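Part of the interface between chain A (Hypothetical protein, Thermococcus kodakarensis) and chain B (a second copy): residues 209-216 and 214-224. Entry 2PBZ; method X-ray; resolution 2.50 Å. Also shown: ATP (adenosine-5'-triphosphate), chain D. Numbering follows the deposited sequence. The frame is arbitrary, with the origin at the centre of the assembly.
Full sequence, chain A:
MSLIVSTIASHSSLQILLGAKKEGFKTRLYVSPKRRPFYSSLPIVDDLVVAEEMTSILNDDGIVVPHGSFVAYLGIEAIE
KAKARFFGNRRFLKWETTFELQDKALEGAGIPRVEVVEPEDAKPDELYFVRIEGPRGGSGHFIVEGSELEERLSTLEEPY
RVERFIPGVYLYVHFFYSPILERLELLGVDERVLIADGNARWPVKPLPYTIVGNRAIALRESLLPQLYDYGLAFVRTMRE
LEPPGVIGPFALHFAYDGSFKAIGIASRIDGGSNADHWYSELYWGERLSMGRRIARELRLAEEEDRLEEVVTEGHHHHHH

Chain A (209-216) YTIVGNRA
Chain B 214-224: NRAIALRESLL

What sets the register of the two chains? Residues 211-216 of chain A form a strand, extended except at Val212(A), and run antiparallel to the segment around Ala218(B) and Leu219(B), whose phi/psi are -91/103° and -66/147°. Asn214(A) and Ala218(B) form a hydrogen-bonded pair, CA to CA 5.0 Å: Asn214(A) N donates to Ala218(B) O at 2.7 Å, and Ala218(B) N donates to Asn214(A) O at 2.9 Å. One step on, Gly213(A) faces Leu219(B) as a non-hydrogen-bonded pair, with CA atoms 3.9 Å apart. Arg220(B) N then donates to Val212(A) O at 2.7 Å, nearly straight at 164°. Val212(A) has phi/psi of -110/-34°, before Gly213(A) stretches out at -164/-166°.

Why does glycine suit Gly213(A)'s place? Gly213(A) CA lies 3.1 Å from Ala218(B) O and 4.2 Å from Ile217(B) CD1. An ideal CB on Gly213(A) would come within 2.8 Å of both Ala218(B) O and Ile217(B) CD1, so the absent side chain permits the close approach. The Ile217(B) side chain is t,t (156°, -179°). On the sheet face shared by Asn214(A) and Ala218(B), the small methyl of Ala218(B) leaves its CB 4.5 Å from Asn214(A) CB; Asn214(A) has chi1 -55° (m).

How do the leucines pack against Val212(A)? Val212(A) points its CA-to-CB bond away, yet with chi1 -166° (t) its CG1 lies 4.0 Å from both Leu219(B) CD1 and Leu223(B) CD1. These CD1 atoms of Leu219(B) and Leu223(B) also lie 3.3 and 3.7 Å from Val212(A) O, so apolar groups pack beside that carbonyl. Leu219(B) is t,p (-163°, 73°). Residues 221-223 of chain B have helical phi/psi, and Leu223(B) N donates to Arg220(B) O at 3.0 Å; Leu223(B), its CA-to-CB bond toward chain A, is m,t (-52°, 163°). Val212(A) and Leu219(B) are buried.

What do the arginines do? Arg220(B), its CA-to-CB bond toward chain A, has the largest covered area, 86 of 508 Å². Chi1 is -169° (t), chi2 -137° between wells, chi3 -84° (m) and chi4 -89°. Ile211(A), with chi1 86° (p) and chi2 128° between wells, brings CD1 to 3.9 Å from Arg220(B) CG, and its CG1 lies over one guanidinium face; Thr210(A) CG2 lies at the edge, 3.4 Å from Arg220(B) NH2. A water accepts from Ile211(A) N at 2.9 Å and, weakly, from Arg220(B) NH2 at 3.3 Å. Arg215(A) and Arg215(B), both m,t,t, bring like charges close: Arg215(A) NE is 4.3 Å from Arg215(B) NE and 3.7 Å from Arg215(B) CD. Arg215(A) NH2 and Arg215(B) NE are hydrogen-bonded elsewhere in the structure.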

# COMPACT_ATOMS: atom_id res chain seq x y z
N TYR A 209 2.82 10.60 18.13
CA TYR A 209 3.36 10.21 16.84
C TYR A 209 3.96 8.82 16.81
O TYR A 209 4.79 8.51 15.96
CB TYR A 209 4.39 11.23 16.36
CG TYR A 209 3.74 12.53 15.96
CD1 TYR A 209 3.30 13.44 16.92
CD2 TYR A 209 3.53 12.83 14.62
CE1 TYR A 209 2.65 14.62 16.54
CE2 TYR A 209 2.89 14.00 14.23
CZ TYR A 209 2.45 14.89 15.19
OH TYR A 209 1.81 16.05 14.78
N THR A 210 3.53 7.98 17.75
CA THR A 210 4.00 6.60 17.83
C THR A 210 3.57 5.80 16.59
O THR A 210 2.40 5.82 16.21
CB THR A 210 3.42 5.91 19.09
OG1 THR A 210 3.62 6.76 20.23
CG2 THR A 210 4.09 4.57 19.33
N ILE A 211 4.50 5.09 15.98
CA ILE A 211 4.15 4.31 14.79
C ILE A 211 3.40 3.03 15.16
O ILE A 211 3.69 2.37 16.16
CB ILE A 211 5.39 3.93 13.93
CG1 ILE A 211 6.01 2.65 14.46
CG2 ILE A 211 6.42 5.06 13.93
CD1 ILE A 211 6.21 1.58 13.37
N VAL A 212 2.42 2.70 14.32
CA VAL A 212 1.61 1.51 14.51
C VAL A 212 1.99 0.54 13.39
O VAL A 212 2.01 -0.67 13.57
CB VAL A 212 0.11 1.86 14.41
CG1 VAL A 212 -0.73 0.72 14.94
CG2 VAL A 212 -0.17 3.14 15.15
N GLY A 213 2.30 1.10 12.22
CA GLY A 213 2.66 0.30 11.06
C GLY A 213 3.34 1.10 9.96
O GLY A 213 3.77 2.23 10.17
N ASN A 214 3.42 0.51 8.78
CA ASN A 214 4.08 1.15 7.66
C ASN A 214 3.34 0.89 6.35
O ASN A 214 2.81 -0.20 6.14
CB ASN A 214 5.51 0.61 7.55
CG ASN A 214 6.30 0.77 8.84
OD1 ASN A 214 6.94 1.79 9.08
ND2 ASN A 214 6.25 -0.25 9.69
N ARG A 215 3.31 1.89 5.48
CA ARG A 215 2.67 1.79 4.16
C ARG A 215 3.73 1.92 3.06
O ARG A 215 4.50 2.88 3.05
CB ARG A 215 1.66 2.92 3.91
CG ARG A 215 0.47 3.03 4.84
CD ARG A 215 -0.48 4.09 4.29
NE ARG A 215 -1.55 4.47 5.22
CZ ARG A 215 -1.40 5.30 6.25
NH1 ARG A 215 -0.22 5.87 6.50
NH2 ARG A 215 -2.46 5.59 7.02
N ALA A 216 3.76 0.97 2.13
CA ALA A 216 4.71 1.06 1.03
C ALA A 216 4.16 2.14 0.09
O ALA A 216 2.96 2.16 -0.21
CB ALA A 216 4.82 -0.27 0.29
N ASN B 214 -9.54 -0.33 0.54
CA ASN B 214 -8.70 -0.84 1.61
C ASN B 214 -7.21 -0.67 1.29
O ASN B 214 -6.78 -0.83 0.15
CB ASN B 214 -9.00 -2.34 1.83
CG ASN B 214 -10.48 -2.62 2.06
OD1 ASN B 214 -10.96 -2.57 3.19
ND2 ASN B 214 -11.21 -2.90 1.00
N ARG B 215 -6.42 -0.36 2.32
CA ARG B 215 -4.97 -0.21 2.18
C ARG B 215 -4.24 -1.32 2.96
O ARG B 215 -4.49 -1.51 4.15
CB ARG B 215 -4.47 1.12 2.77
CG ARG B 215 -5.02 2.41 2.20
CD ARG B 215 -4.22 3.58 2.78
NE ARG B 215 -4.80 4.88 2.44
CZ ARG B 215 -5.88 5.41 3.02
NH1 ARG B 215 -6.51 4.74 3.99
NH2 ARG B 215 -6.34 6.61 2.64
N ALA B 216 -3.34 -2.04 2.30
CA ALA B 216 -2.56 -3.06 3.00
C ALA B 216 -1.55 -2.31 3.87
O ALA B 216 -0.91 -1.37 3.40
CB ALA B 216 -1.84 -3.96 2.02
N ILE B 217 -1.42 -2.71 5.13
CA ILE B 217 -0.50 -2.05 6.06
C ILE B 217 0.37 -3.05 6.81
O ILE B 217 -0.12 -4.07 7.29
CB ILE B 217 -1.27 -1.16 7.08
CG1 ILE B 217 -0.43 -0.96 8.34
CG2 ILE B 217 -2.60 -1.78 7.45
CD1 ILE B 217 -1.13 -0.11 9.38
N ALA B 218 1.67 -2.75 6.88
CA ALA B 218 2.61 -3.62 7.57
C ALA B 218 2.67 -3.14 9.00
O ALA B 218 3.30 -2.13 9.30
CB ALA B 218 3.99 -3.55 6.91
N LEU B 219 2.00 -3.87 9.87
CA LEU B 219 1.93 -3.54 11.29
C LEU B 219 3.27 -3.65 12.00
O LEU B 219 4.10 -4.50 11.65
CB LEU B 219 0.93 -4.48 11.97
CG LEU B 219 0.45 -4.00 13.33
CD1 LEU B 219 -0.51 -2.82 13.14
CD2 LEU B 219 -0.23 -5.14 14.07
N ARG B 220 3.49 -2.80 12.99
CA ARG B 220 4.72 -2.84 13.78
C ARG B 220 4.77 -4.25 14.38
O ARG B 220 3.84 -4.67 15.08
CB ARG B 220 4.68 -1.79 14.89
CG ARG B 220 6.01 -1.59 15.59
CD ARG B 220 5.82 -1.50 17.10
NE ARG B 220 5.47 -0.17 17.55
CZ ARG B 220 6.36 0.76 17.89
NH1 ARG B 220 7.65 0.49 17.81
NH2 ARG B 220 5.97 1.97 18.30
N GLU B 221 5.84 -4.99 14.09
CA GLU B 221 6.00 -6.37 14.53
C GLU B 221 5.75 -6.68 16.00
O GLU B 221 5.26 -7.77 16.34
CB GLU B 221 7.38 -6.89 14.13
CG GLU B 221 7.52 -8.38 14.28
CD GLU B 221 8.85 -8.88 13.81
OE1 GLU B 221 9.14 -8.75 12.61
OE2 GLU B 221 9.60 -9.42 14.65
N SER B 222 6.08 -5.74 16.89
CA SER B 222 5.89 -5.95 18.32
C SER B 222 4.42 -6.11 18.75
O SER B 222 4.13 -6.49 19.88
CB SER B 222 6.52 -4.81 19.10
OG SER B 222 5.71 -3.65 19.03
N LEU B 223 3.49 -5.82 17.85
CA LEU B 223 2.06 -5.91 18.16
C LEU B 223 1.41 -7.20 17.69
O LEU B 223 0.36 -7.58 18.19
CB LEU B 223 1.30 -4.75 17.52
CG LEU B 223 1.77 -3.32 17.76
CD1 LEU B 223 1.14 -2.40 16.72
CD2 LEU B 223 1.41 -2.90 19.18
N LEU B 224 2.03 -7.88 16.73
CA LEU B 224 1.45 -9.10 16.19
C LEU B 224 1.20 -10.23 17.19
O LEU B 224 0.14 -10.86 17.17
CB LEU B 224 2.30 -9.62 15.04
CG LEU B 224 2.35 -8.68 13.85
CD1 LEU B 224 3.23 -9.29 12.79
CD2 LEU B 224 0.93 -8.43 13.31
PG ATP D . 12.51 7.47 17.78
O1G ATP D . 13.77 8.33 17.73
O2G ATP D . 12.21 7.07 19.36
O3G ATP D . 12.72 6.11 16.90
PB ATP D . 11.51 8.74 15.60
O1B ATP D . 12.72 9.59 15.51
O2B ATP D . 11.70 7.40 14.70
O3B ATP D . 11.25 8.32 17.17
PA ATP D . 10.10 10.13 13.61
O1A ATP D . 10.24 9.06 12.59
O2A ATP D . 11.22 11.26 13.39
O3A ATP D . 10.18 9.54 15.16
O5' ATP D . 8.63 10.76 13.60
C5' ATP D . 8.28 11.25 12.34
C4' ATP D . 6.85 11.76 12.53
O4' ATP D . 6.77 12.83 13.53
C3' ATP D . 6.24 12.27 11.22
O3' ATP D . 5.12 11.50 10.90
C2' ATP D . 5.87 13.72 11.46
O2' ATP D . 4.45 13.90 11.32
C1' ATP D . 6.36 14.06 12.88
N9 ATP D . 7.48 15.01 12.75
C8 ATP D . 8.83 14.75 12.85
N7 ATP D . 9.53 15.82 12.68
C5 ATP D . 8.68 16.86 12.45
C6 ATP D . 8.83 18.26 12.21
N6 ATP D . 10.12 18.82 12.16
N1 ATP D . 7.71 19.03 12.02
C2 ATP D . 6.47 18.51 12.07
N3 ATP D . 6.29 17.20 12.30
C4 ATP D . 7.35 16.36 12.50
O HOH W 1 6.80 5.13 17.82